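Local structure of phosphoribosylformylglycinamidine cyclo-ligase (Thermus thermophilus HB8, 5AVM) at residues Y104-H109 with G143-G148; R194-G199 with P277-L282; D61-K66 with W150-T155; E173-L178 with V303-A308. The protein probably catalyses the ATP-dependent ring closure of formylglycinamidine ribonucleotide to aminoimidazole ribonucleotide, a step of de novo purine biosynthesis. All blocks are in the same frame, centred on the assembly; numbering follows the deposited sequence.

Followed from the N terminus, the chain opens interaction 3 at residues 61-66 and closes it at 150-155. Within that span interaction 1 opens at 104-109 and closes at 143-148, so the two are nested. They meet in one sheet, where Ala106 O lies 2.7 Å from Asp151 N in a probable hydrogen bond, and both touch the second subunit. The next nested pair follows in series: interaction 4 opens at 173-178, interaction 2 spans from 194-199 to 277-282, and 303-308 closes interaction 4. Interaction 4 ties strands of the six-stranded sheet, whereas interaction 2 joins two helices. Arg194 packs on Thr65, bringing interactions 2 and 3 together across the two family regions.

Interaction 1. Residues Y104-H109 with G143-G148; sequences YLAASH and GVYREG
Tyr145 lays its ring along the end of the strand that runs into Ser108, packing mostly against backbone. Its CG is anti to the carbonyl carbon (chi1 -66°), which brings this atom to 4.0 Å from Ser108 N; from there the ring runs back along residues 107 and 106. Ala106 O and Ala107 N lie over one ring face, offset toward the rim, while Val144 CG1 approaches the opposite face. The ring's apolar side-chain partner is Ala106 CB, 3.5 Å from Tyr145 CZ, and a methyl group suits a place where a broad ring lies so near the backbone. Ser108, small enough to sit against the turning loop, packs its CB 3.3 Å from Arg146 O.

The polar contacts gather at Ser108 OG, which is anti to the backbone N and lies 3.2 Å from Glu147 OE1. A water beside Ser108 OG donates to Tyr145 O at 3.0 Å. Gly148 N gives Glu147 OE1 a weak bond of 2.9 Å, bent to 129° at the hydrogen, and the positive phi of Gly148 favours glycine.

At the dimer interface, Tyr145 OH is hydrogen-bonded to Tyr145 and to Asp151 of the second subunit. An alanine at Tyr145 would probably open a gap beside Ala106 and leave Asp151 OD2 of the second subunit without this hydroxyl.

Strand 97-107 lies between strands 137-140 and 150-161 in the sheet. The loop of residues 143-148 links those two flanking strands, folding across the end of the central one, with the Tyr145 side chain also touching Asp151 of its own chain.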
loop_
_atom_site.group_PDB
_atom_site.type_symbol
_atom_site.label_atom_id
_atom_site.label_comp_id
_atom_site.label_asym_id
_atom_site.label_seq_id
_atom_site.Cartn_x
_atom_site.Cartn_y
_atom_site.Cartn_z
ATOM N N TYR B 104 -5.590 -1.061 -0.661
ATOM C CA TYR B 104 -5.597 -1.853 0.566
ATOM C C TYR B 104 -6.479 -1.206 1.631
ATOM O O TYR B 104 -6.024 -0.308 2.342
ATOM C CB TYR B 104 -4.192 -1.966 1.137
ATOM C CG TYR B 104 -4.057 -3.049 2.178
ATOM C CD1 TYR B 104 -4.045 -4.393 1.805
ATOM C CD2 TYR B 104 -3.931 -2.738 3.533
ATOM C CE1 TYR B 104 -3.909 -5.407 2.745
ATOM C CE2 TYR B 104 -3.794 -3.747 4.494
ATOM C CZ TYR B 104 -3.784 -5.083 4.088
ATOM O OH TYR B 104 -3.643 -6.101 5.011
ATOM N N LEU B 105 -7.722 -1.663 1.757
ATOM C CA LEU B 105 -8.648 -1.101 2.748
ATOM C C LEU B 105 -8.623 -1.874 4.071
ATOM O O LEU B 105 -8.742 -3.094 4.077
ATOM C CB LEU B 105 -10.076 -1.082 2.178
ATOM C CG LEU B 105 -10.438 0.027 1.176
ATOM C CD1 LEU B 105 -9.299 0.273 0.202
ATOM C CD2 LEU B 105 -11.713 -0.361 0.426
ATOM N N ALA B 106 -8.469 -1.164 5.186
ATOM C CA ALA B 106 -8.426 -1.806 6.502
ATOM C C ALA B 106 -9.318 -1.071 7.506
ATOM O O ALA B 106 -9.292 0.155 7.598
ATOM C CB ALA B 106 -6.990 -1.855 7.013
ATOM N N ALA B 107 -10.098 -1.828 8.270
ATOM C CA ALA B 107 -11.007 -1.223 9.235
ATOM C C ALA B 107 -11.203 -2.078 10.469
ATOM O O ALA B 107 -10.831 -3.253 10.489
ATOM C CB ALA B 107 -12.350 -0.992 8.583
ATOM N N SER B 108 -11.794 -1.470 11.496
ATOM C CA SER B 108 -12.097 -2.169 12.737
ATOM C C SER B 108 -13.077 -3.260 12.317
ATOM O O SER B 108 -12.972 -4.417 12.727
ATOM C CB SER B 108 -12.763 -1.215 13.729
ATOM O OG SER B 108 -13.171 -1.896 14.898
ATOM N N HIS B 109 -14.033 -2.874 11.481
ATOM C CA HIS B 109 -15.007 -3.811 10.968
ATOM C C HIS B 109 -15.447 -3.407 9.570
ATOM O O HIS B 109 -16.052 -2.356 9.371
ATOM C CB HIS B 109 -16.215 -3.908 11.893
ATOM C CG HIS B 109 -17.206 -4.941 11.460
ATOM N ND1 HIS B 109 -18.120 -4.718 10.453
ATOM C CD2 HIS B 109 -17.375 -6.230 11.841
ATOM C CE1 HIS B 109 -18.809 -5.825 10.229
ATOM N NE2 HIS B 109 -18.376 -6.757 11.058
ATOM N N GLY B 143 -8.263 -5.220 16.513
ATOM C CA GLY B 143 -7.244 -5.106 17.538
ATOM C C GLY B 143 -6.252 -4.009 17.213
ATOM O O GLY B 143 -5.408 -3.657 18.043
ATOM N N VAL B 144 -6.358 -3.463 16.003
ATOM C CA VAL B 144 -5.469 -2.393 15.544
ATOM C C VAL B 144 -6.189 -1.046 15.373
ATOM O O VAL B 144 -5.627 0.012 15.673
ATOM C CB VAL B 144 -4.804 -2.779 14.183
ATOM C CG1 VAL B 144 -3.986 -1.614 13.638
ATOM C CG2 VAL B 144 -3.920 -4.010 14.363
ATOM N N TYR B 145 -7.436 -1.103 14.903
ATOM C CA TYR B 145 -8.234 0.087 14.637
ATOM C C TYR B 145 -9.227 0.512 15.717
ATOM O O TYR B 145 -9.777 -0.322 16.438
ATOM C CB TYR B 145 -8.993 -0.109 13.320
ATOM C CG TYR B 145 -8.074 -0.184 12.133
ATOM C CD1 TYR B 145 -7.566 0.979 11.557
ATOM C CD2 TYR B 145 -7.636 -1.417 11.639
ATOM C CE1 TYR B 145 -6.639 0.920 10.520
ATOM C CE2 TYR B 145 -6.704 -1.490 10.600
ATOM C CZ TYR B 145 -6.207 -0.313 10.046
ATOM O OH TYR B 145 -5.272 -0.360 9.033
ATOM N N ARG B 146 -9.444 1.825 15.811
ATOM C CA ARG B 146 -10.399 2.398 16.752
ATOM C C ARG B 146 -11.753 1.939 16.222
ATOM O O ARG B 146 -11.904 1.696 15.024
ATOM C CB ARG B 146 -10.335 3.934 16.735
ATOM C CG ARG B 146 -9.095 4.552 17.383
ATOM C CD ARG B 146 -9.031 4.206 18.857
ATOM N NE ARG B 146 -7.956 4.889 19.576
ATOM C CZ ARG B 146 -7.685 4.685 20.864
ATOM N NH1 ARG B 146 -8.405 3.819 21.567
ATOM N NH2 ARG B 146 -6.696 5.345 21.450
ATOM N N GLU B 147 -12.731 1.813 17.107
ATOM C CA GLU B 147 -14.056 1.369 16.703
ATOM C C GLU B 147 -14.588 2.193 15.545
ATOM O O GLU B 147 -14.502 3.421 15.562
ATOM C CB GLU B 147 -15.026 1.481 17.875
ATOM C CG GLU B 147 -16.445 1.079 17.532
ATOM C CD GLU B 147 -16.550 -0.382 17.175
ATOM O OE1 GLU B 147 -15.888 -0.807 16.203
ATOM O OE2 GLU B 147 -17.292 -1.109 17.870
ATOM N N GLY B 148 -15.140 1.512 14.542
ATOM C CA GLY B 148 -15.706 2.193 13.387
ATOM C C GLY B 148 -14.727 2.873 12.445
ATOM O O GLY B 148 -15.139 3.429 11.427
HETATM O O HOH W 1 -12.099 -2.101 17.094
#

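Interaction 2. Residues R194-G199 with P277-L282; sequences RKVVAG and PYLQRL
Val196, in the last turn of helix 190-196, stands opposite Leu282 of helix 275-283 with their CA atoms 6.6 Å apart, and just beyond it the segment 194-199 leaves its helix through Val197 and Ala198. A weak bond from Ala198 N to Lys195 O, 3.3 Å long, still spans this exit.

Four apolar side chains make the contact. Val196 CG1, anti to the backbone N (chi1 167°), faces helix 275-283, where it lies 3.6 Å from Leu279 O and also 3.6 Å from Leu282 CD2. That same leucine methyl is 3.3 Å from Val196 O, so it covers the carbonyl as well as the valine branch, and the two side chains cross obliquely.

Leu279 and Leu282, three residues apart, fall on one flank of their helix, the usual spacing for an apolar stripe. They receive the end of a second helix here, within the C-terminal region of the AIR synthase family.

Val197 CG1 meets Leu279 CD2 at 3.8 Å. Beta-branched valines keep their methyls close to the backbone at the helix end, while the longer leucines reach over to meet them. Val197 is also packed by Leu202 and by Leu213 and Leu217 of helix 213-218. At the margins, Arg281 forms a salt bridge with Glu208, and Arg194 forms one with Glu72.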
loop_
_atom_site.group_PDB
_atom_site.type_symbol
_atom_site.label_atom_id
_atom_site.label_comp_id
_atom_site.label_asym_id
_atom_site.label_seq_id
_atom_site.Cartn_x
_atom_site.Cartn_y
_atom_site.Cartn_z
ATOM N N ARG B 194 -11.189 18.216 11.908
ATOM C CA ARG B 194 -12.179 17.524 12.728
ATOM C C ARG B 194 -12.267 18.107 14.132
ATOM O O ARG B 194 -13.325 18.061 14.765
ATOM C CB ARG B 194 -11.878 16.022 12.784
ATOM C CG ARG B 194 -12.122 15.289 11.458
ATOM C CD ARG B 194 -11.999 13.778 11.617
ATOM N NE ARG B 194 -13.051 13.217 12.467
ATOM C CZ ARG B 194 -12.826 12.433 13.519
ATOM N NH1 ARG B 194 -11.583 12.113 13.860
ATOM N NH2 ARG B 194 -13.843 11.966 14.233
ATOM N N LYS B 195 -11.159 18.662 14.611
ATOM C CA LYS B 195 -11.130 19.287 15.928
ATOM C C LYS B 195 -11.822 20.645 15.870
ATOM O O LYS B 195 -12.644 20.975 16.726
ATOM C CB LYS B 195 -9.692 19.494 16.400
ATOM C CG LYS B 195 -9.559 20.574 17.476
ATOM C CD LYS B 195 -8.112 20.806 17.888
ATOM C CE LYS B 195 -7.973 22.069 18.732
ATOM N NZ LYS B 195 -8.284 23.310 17.956
ATOM N N VAL B 196 -11.474 21.432 14.855
ATOM C CA VAL B 196 -12.049 22.760 14.679
ATOM C C VAL B 196 -13.568 22.745 14.449
ATOM O O VAL B 196 -14.290 23.569 15.015
ATOM C CB VAL B 196 -11.346 23.507 13.514
ATOM C CG1 VAL B 196 -12.131 24.740 13.124
ATOM C CG2 VAL B 196 -9.947 23.907 13.934
ATOM N N VAL B 197 -14.052 21.813 13.630
ATOM C CA VAL B 197 -15.484 21.724 13.350
ATOM C C VAL B 197 -16.231 20.802 14.316
ATOM O O VAL B 197 -17.445 20.632 14.206
ATOM C CB VAL B 197 -15.754 21.228 11.904
ATOM C CG1 VAL B 197 -15.085 22.155 10.910
ATOM C CG2 VAL B 197 -15.265 19.803 11.733
ATOM N N ALA B 198 -15.504 20.212 15.261
ATOM C CA ALA B 198 -16.095 19.301 16.237
ATOM C C ALA B 198 -17.279 19.923 16.965
ATOM O O ALA B 198 -17.102 20.777 17.842
ATOM C CB ALA B 198 -15.044 18.875 17.244
ATOM N N GLY B 199 -18.486 19.491 16.603
ATOM C CA GLY B 199 -19.677 20.013 17.249
ATOM C C GLY B 199 -20.526 20.958 16.415
ATOM O O GLY B 199 -21.546 21.453 16.895
ATOM N N PRO B 277 -9.848 30.240 5.641
ATOM C CA PRO B 277 -9.881 31.302 6.650
ATOM C C PRO B 277 -11.034 31.116 7.627
ATOM O O PRO B 277 -10.992 31.607 8.753
ATOM C CB PRO B 277 -10.009 32.568 5.810
ATOM C CG PRO B 277 -10.747 32.096 4.590
ATOM C CD PRO B 277 -10.068 30.794 4.291
ATOM N N TYR B 278 -12.060 30.395 7.181
ATOM C CA TYR B 278 -13.222 30.107 8.009
ATOM C C TYR B 278 -12.783 29.167 9.129
ATOM O O TYR B 278 -13.027 29.423 10.305
ATOM C CB TYR B 278 -14.315 29.440 7.175
ATOM C CG TYR B 278 -15.522 29.073 7.993
ATOM C CD1 TYR B 278 -16.295 30.058 8.605
ATOM C CD2 TYR B 278 -15.859 27.739 8.211
ATOM C CE1 TYR B 278 -17.369 29.724 9.420
ATOM C CE2 TYR B 278 -16.931 27.392 9.025
ATOM C CZ TYR B 278 -17.677 28.388 9.628
ATOM O OH TYR B 278 -18.719 28.052 10.456
ATOM N N LEU B 279 -12.134 28.069 8.756
ATOM C CA LEU B 279 -11.643 27.109 9.733
ATOM C C LEU B 279 -10.699 27.862 10.662
ATOM O O LEU B 279 -10.810 27.794 11.882
ATOM C CB LEU B 279 -10.887 25.983 9.023
ATOM C CG LEU B 279 -11.701 25.151 8.033
ATOM C CD1 LEU B 279 -10.785 24.230 7.247
ATOM C CD2 LEU B 279 -12.756 24.368 8.793
ATOM N N GLN B 280 -9.768 28.584 10.056
ATOM C CA GLN B 280 -8.787 29.377 10.778
ATOM C C GLN B 280 -9.455 30.214 11.869
ATOM O O GLN B 280 -9.073 30.148 13.038
ATOM C CB GLN B 280 -8.061 30.280 9.779
ATOM C CG GLN B 280 -7.151 31.332 10.362
ATOM C CD GLN B 280 -6.451 32.121 9.272
ATOM O OE1 GLN B 280 -7.050 32.442 8.245
ATOM N NE2 GLN B 280 -5.183 32.445 9.492
ATOM N N ARG B 281 -10.460 30.995 11.482
ATOM C CA ARG B 281 -11.185 31.849 12.419
ATOM C C ARG B 281 -11.899 31.044 13.503
ATOM O O ARG B 281 -11.805 31.369 14.689
ATOM C CB ARG B 281 -12.214 32.697 11.667
ATOM C CG ARG B 281 -11.902 34.186 11.581
ATOM C CD ARG B 281 -13.058 34.918 10.908
ATOM N NE ARG B 281 -14.321 34.607 11.570
ATOM C CZ ARG B 281 -15.453 34.320 10.934
ATOM N NH1 ARG B 281 -15.484 34.308 9.604
ATOM N NH2 ARG B 281 -16.551 34.026 11.632
ATOM N N LEU B 282 -12.618 29.999 13.088
ATOM C CA LEU B 282 -13.369 29.143 14.007
ATOM C C LEU B 282 -12.446 28.465 15.007
ATOM O O LEU B 282 -12.739 28.413 16.205
ATOM C CB LEU B 282 -14.144 28.081 13.225
ATOM C CG LEU B 282 -15.036 27.122 14.019
ATOM C CD1 LEU B 282 -16.211 27.875 14.613
ATOM C CD2 LEU B 282 -15.532 26.019 13.103
#

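Interaction 3. Residues D61-K66 with W150-T155; sequences DGVGTK and WDIAGT. With SO4 (sulfate ion), chain L.
Val63 and Ile152 turn their branches side by side. Val63 CG2 is anti to its carbonyl carbon; Ile152 CG1 is anti to its own (chi1 -54°), which leaves Ile152 CG2 anti to the backbone N, and the two CG2 methyls meet at 3.4 Å, unusually tight. Beta-branched residues suit this place, each offering a methyl close to the backbone.

The backbone joins strands 54-62 and 150-161 as an antiparallel pair. Asp61 N bonds to Gly154 O at 3.1 Å, and Gly154 N to Asp61 O at 2.9 Å. Gly62 and Ala153 form the next, non-hydrogen-bonded pair, their CA atoms only 3.9 Å apart, an approach eased by glycine. Val63 N then reaches Ile152 O at 2.6 Å.

Beyond Val63 the two segments part, and a water accepts from both Gly64 N (2.6 Å) and Ile152 N (3.0 Å). At the backbone angles of Gly64 a CB would jam against the preceding carbonyl O, and would also meet the sulfate. Thr65 N bonds this ion weakly at 3.4 Å, and Gly189 N and Tyr190 N also bind it. The sulfate, probably from the crystallisation liquor, marks a spot where backbone N-H groups could favour an anion.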
loop_
_atom_site.group_PDB
_atom_site.type_symbol
_atom_site.label_atom_id
_atom_site.label_comp_id
_atom_site.label_asym_id
_atom_site.label_seq_id
_atom_site.Cartn_x
_atom_site.Cartn_y
_atom_site.Cartn_z
ATOM N N ASP B 61 -0.210 5.965 -1.305
ATOM C CA ASP B 61 -0.785 7.011 -0.448
ATOM C C ASP B 61 -1.948 6.497 0.365
ATOM O O ASP B 61 -2.391 5.371 0.184
ATOM C CB ASP B 61 -1.315 8.179 -1.296
ATOM C CG ASP B 61 -0.218 8.997 -1.934
ATOM O OD1 ASP B 61 0.519 9.681 -1.198
ATOM O OD2 ASP B 61 -0.091 8.966 -3.173
ATOM N N GLY B 62 -2.447 7.355 1.244
ATOM C CA GLY B 62 -3.588 7.017 2.071
ATOM C C GLY B 62 -4.532 8.202 2.056
ATOM O O GLY B 62 -4.094 9.331 1.849
ATOM N N VAL B 63 -5.823 7.963 2.252
ATOM C CA VAL B 63 -6.786 9.058 2.265
ATOM C C VAL B 63 -6.466 9.948 3.466
ATOM O O VAL B 63 -6.375 11.175 3.345
ATOM C CB VAL B 63 -8.245 8.521 2.358
ATOM C CG1 VAL B 63 -9.222 9.662 2.563
ATOM C CG2 VAL B 63 -8.605 7.775 1.079
ATOM N N GLY B 64 -6.265 9.325 4.621
ATOM C CA GLY B 64 -5.956 10.083 5.821
ATOM C C GLY B 64 -7.151 10.198 6.750
ATOM O O GLY B 64 -8.164 9.551 6.533
ATOM N N THR B 65 -7.033 11.029 7.778
ATOM C CA THR B 65 -8.106 11.218 8.741
ATOM C C THR B 65 -9.379 11.765 8.094
ATOM O O THR B 65 -10.462 11.699 8.684
ATOM C CB THR B 65 -7.636 12.134 9.891
ATOM O OG1 THR B 65 -6.673 11.425 10.685
ATOM C CG2 THR B 65 -8.797 12.558 10.772
ATOM N N LYS B 66 -9.259 12.298 6.880
ATOM C CA LYS B 66 -10.436 12.811 6.181
ATOM C C LYS B 66 -11.494 11.722 6.194
ATOM O O LYS B 66 -12.689 12.006 6.179
ATOM C CB LYS B 66 -10.111 13.160 4.727
ATOM C CG LYS B 66 -11.297 13.712 3.945
ATOM C CD LYS B 66 -10.838 14.330 2.631
ATOM C CE LYS B 66 -11.955 15.112 1.947
ATOM N NZ LYS B 66 -11.419 15.904 0.794
ATOM N N TRP B 150 -11.511 3.345 9.709
ATOM C CA TRP B 150 -11.058 2.772 8.442
ATOM C C TRP B 150 -9.786 3.472 7.983
ATOM O O TRP B 150 -9.527 4.612 8.354
ATOM C CB TRP B 150 -12.098 2.981 7.341
ATOM C CG TRP B 150 -13.242 2.024 7.303
ATOM C CD1 TRP B 150 -14.322 1.987 8.137
ATOM C CD2 TRP B 150 -13.438 0.980 6.343
ATOM N NE1 TRP B 150 -15.182 0.987 7.751
ATOM C CE2 TRP B 150 -14.661 0.352 6.653
ATOM C CE3 TRP B 150 -12.694 0.513 5.244
ATOM C CZ2 TRP B 150 -15.157 -0.720 5.908
ATOM C CZ3 TRP B 150 -13.190 -0.552 4.504
ATOM C CH2 TRP B 150 -14.409 -1.155 4.839
ATOM N N ASP B 151 -9.002 2.787 7.161
ATOM C CA ASP B 151 -7.783 3.357 6.609
ATOM C C ASP B 151 -7.835 2.998 5.131
ATOM O O ASP B 151 -7.847 1.824 4.760
ATOM C CB ASP B 151 -6.537 2.748 7.249
ATOM C CG ASP B 151 -5.266 3.487 6.867
ATOM O OD1 ASP B 151 -5.211 4.045 5.759
ATOM O OD2 ASP B 151 -4.312 3.502 7.667
ATOM N N ILE B 152 -7.881 4.020 4.292
ATOM C CA ILE B 152 -7.960 3.827 2.860
ATOM C C ILE B 152 -6.625 4.217 2.240
ATOM O O ILE B 152 -6.255 5.393 2.218
ATOM C CB ILE B 152 -9.103 4.689 2.291
ATOM C CG1 ILE B 152 -10.394 4.360 3.051
ATOM C CG2 ILE B 152 -9.256 4.457 0.793
ATOM C CD1 ILE B 152 -11.549 5.276 2.748
ATOM N N ALA B 153 -5.898 3.210 1.761
ATOM C CA ALA B 153 -4.595 3.409 1.140
ATOM C C ALA B 153 -4.600 2.765 -0.231
ATOM O O ALA B 153 -5.509 2.012 -0.562
ATOM C CB ALA B 153 -3.512 2.798 1.994
ATOM N N GLY B 154 -3.586 3.070 -1.034
ATOM C CA GLY B 154 -3.514 2.502 -2.364
ATOM C C GLY B 154 -2.171 2.741 -3.017
ATOM O O GLY B 154 -1.253 3.289 -2.400
ATOM N N THR B 155 -2.047 2.317 -4.268
ATOM C CA THR B 155 -0.806 2.495 -5.011
ATOM C C THR B 155 -1.099 2.739 -6.483
ATOM O O THR B 155 -1.931 2.049 -7.069
ATOM C CB THR B 155 0.105 1.260 -4.878
ATOM O OG1 THR B 155 0.570 1.173 -3.530
ATOM C CG2 THR B 155 1.312 1.368 -5.808
HETATM S S SO4 L . -4.503 14.027 8.038
HETATM O O1 SO4 L . -5.125 14.008 9.371
HETATM O O2 SO4 L . -4.009 12.670 7.696
HETATM O O3 SO4 L . -5.496 14.453 7.036
HETATM O O4 SO4 L . -3.379 14.983 8.041
HETATM O O HOH W 2 -6.713 6.742 4.960
#

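Interaction 4. Residues E173-L178 with V303-A308; sequences EGDALL and VLPQEA
Ala176 and Leu304 bind as an antiparallel hydrogen-bonded pair. Ala176 N reaches Leu304 O at 2.7 Å with an N-H...O angle of 160°, whereas the return bond from Leu304 N to Ala176 O is weak at 3.3 Å. In the next pair, Leu177 CD2 meets Val303 CG2 at 4.2 Å.

Just before the strand, Asp175 crosses Val303 at about a right angle, its CB 3.5 Å from Val303 CG1. Its OD1 lies 3.1 Å from Leu304 C, beside the peptide leading into Pro305. Pro305 occupies the N-cap position, right before helix 306-313; lacking an N-H, it has no hydrogen to offer Asp175 OD1. Gln306 bends at chi2 (70°), bringing CD toward Ala176; NE2 then lies 3.5 Å from Ala176 CB, where a small residue leaves room for the amide.

In the second shell, Asp175 OD2 accepts hydrogen bonds from His239 ND1 and Arg172 N. An alanine at Asp175 would keep CB but would probably leave His239 ND1 and Arg172 N without their carboxylate partner.

Strand 176-181 lies between strands 298-304 and 319-326 of the mixed sheet. Helix 306-313 covers Ala176 and Leu304 through Ala309, while Leu177 packs on Ala263 and Val265 of strand 261-265.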
loop_
_atom_site.group_PDB
_atom_site.type_symbol
_atom_site.label_atom_id
_atom_site.label_comp_id
_atom_site.label_asym_id
_atom_site.label_seq_id
_atom_site.Cartn_x
_atom_site.Cartn_y
_atom_site.Cartn_z
ATOM N N GLU B 173 17.617 29.081 -11.405
ATOM C CA GLU B 173 17.202 30.292 -10.710
ATOM C C GLU B 173 16.485 31.219 -11.681
ATOM O O GLU B 173 16.997 31.515 -12.762
ATOM C CB GLU B 173 18.403 31.026 -10.123
ATOM C CG GLU B 173 18.004 32.263 -9.331
ATOM C CD GLU B 173 19.132 33.266 -9.192
ATOM O OE1 GLU B 173 20.218 32.884 -8.701
ATOM O OE2 GLU B 173 18.927 34.440 -9.575
ATOM N N GLY B 174 15.297 31.669 -11.288
ATOM C CA GLY B 174 14.533 32.558 -12.141
ATOM C C GLY B 174 13.241 31.948 -12.642
ATOM O O GLY B 174 12.438 32.615 -13.299
ATOM N N ASP B 175 13.032 30.672 -12.348
ATOM C CA ASP B 175 11.807 30.023 -12.783
ATOM C C ASP B 175 10.593 30.678 -12.146
ATOM O O ASP B 175 10.682 31.303 -11.086
ATOM C CB ASP B 175 11.803 28.536 -12.416
ATOM C CG ASP B 175 12.670 27.707 -13.332
ATOM O OD1 ASP B 175 12.757 28.049 -14.535
ATOM O OD2 ASP B 175 13.245 26.707 -12.852
ATOM N N ALA B 176 9.456 30.523 -12.808
ATOM C CA ALA B 176 8.199 31.051 -12.312
ATOM C C ALA B 176 7.493 29.946 -11.515
ATOM O O ALA B 176 7.635 28.757 -11.815
ATOM C CB ALA B 176 7.327 31.493 -13.482
ATOM N N LEU B 177 6.747 30.340 -10.489
ATOM C CA LEU B 177 6.008 29.379 -9.689
ATOM C C LEU B 177 4.556 29.477 -10.137
ATOM O O LEU B 177 3.887 30.480 -9.899
ATOM C CB LEU B 177 6.124 29.706 -8.197
ATOM C CG LEU B 177 7.525 29.848 -7.597
ATOM C CD1 LEU B 177 7.409 30.002 -6.103
ATOM C CD2 LEU B 177 8.370 28.637 -7.924
ATOM N N LEU B 178 4.079 28.437 -10.809
ATOM C CA LEU B 178 2.709 28.402 -11.303
ATOM C C LEU B 178 1.917 27.413 -10.455
ATOM O O LEU B 178 2.219 26.224 -10.419
ATOM C CB LEU B 178 2.711 27.974 -12.772
ATOM C CG LEU B 178 1.492 28.204 -13.670
ATOM C CD1 LEU B 178 1.932 27.972 -15.102
ATOM C CD2 LEU B 178 0.333 27.282 -13.307
ATOM N N VAL B 303 7.372 24.612 -11.296
ATOM C CA VAL B 303 8.592 25.391 -11.426
ATOM C C VAL B 303 9.021 25.237 -12.880
ATOM O O VAL B 303 9.319 24.135 -13.338
ATOM C CB VAL B 303 9.693 24.857 -10.496
ATOM C CG1 VAL B 303 10.859 25.823 -10.465
ATOM C CG2 VAL B 303 9.131 24.640 -9.100
ATOM N N LEU B 304 9.038 26.344 -13.609
ATOM C CA LEU B 304 9.393 26.322 -15.019
ATOM C C LEU B 304 9.853 27.703 -15.496
ATOM O O LEU B 304 9.626 28.706 -14.814
ATOM C CB LEU B 304 8.170 25.873 -15.836
ATOM C CG LEU B 304 6.802 26.525 -15.541
ATOM C CD1 LEU B 304 6.881 28.035 -15.580
ATOM C CD2 LEU B 304 5.793 26.050 -16.559
ATOM N N PRO B 305 10.512 27.771 -16.674
ATOM C CA PRO B 305 10.981 29.052 -17.218
ATOM C C PRO B 305 9.833 30.066 -17.259
ATOM O O PRO B 305 8.670 29.680 -17.364
ATOM C CB PRO B 305 11.471 28.665 -18.609
ATOM C CG PRO B 305 12.034 27.307 -18.377
ATOM C CD PRO B 305 10.965 26.652 -17.522
ATOM N N GLN B 306 10.152 31.353 -17.182
ATOM C CA GLN B 306 9.111 32.376 -17.194
ATOM C C GLN B 306 8.187 32.318 -18.415
ATOM O O GLN B 306 6.972 32.454 -18.280
ATOM C CB GLN B 306 9.730 33.771 -17.090
ATOM C CG GLN B 306 8.697 34.884 -16.973
ATOM C CD GLN B 306 7.965 34.882 -15.634
ATOM O OE1 GLN B 306 6.770 35.183 -15.568
ATOM N NE2 GLN B 306 8.683 34.559 -14.560
ATOM N N GLU B 307 8.752 32.106 -19.600
ATOM C CA GLU B 307 7.949 32.047 -20.822
ATOM C C GLU B 307 6.980 30.878 -20.847
ATOM O O GLU B 307 5.896 30.981 -21.424
ATOM C CB GLU B 307 8.854 31.969 -22.057
ATOM C CG GLU B 307 8.111 31.929 -23.410
ATOM C CD GLU B 307 7.845 30.513 -23.927
ATOM O OE1 GLU B 307 7.082 29.763 -23.282
ATOM O OE2 GLU B 307 8.401 30.150 -24.985
ATOM N N ALA B 308 7.379 29.769 -20.229
ATOM C CA ALA B 308 6.554 28.562 -20.194
ATOM C C ALA B 308 5.263 28.782 -19.421
ATOM O O ALA B 308 4.198 28.328 -19.840
ATOM C CB ALA B 308 7.344 27.402 -19.594
#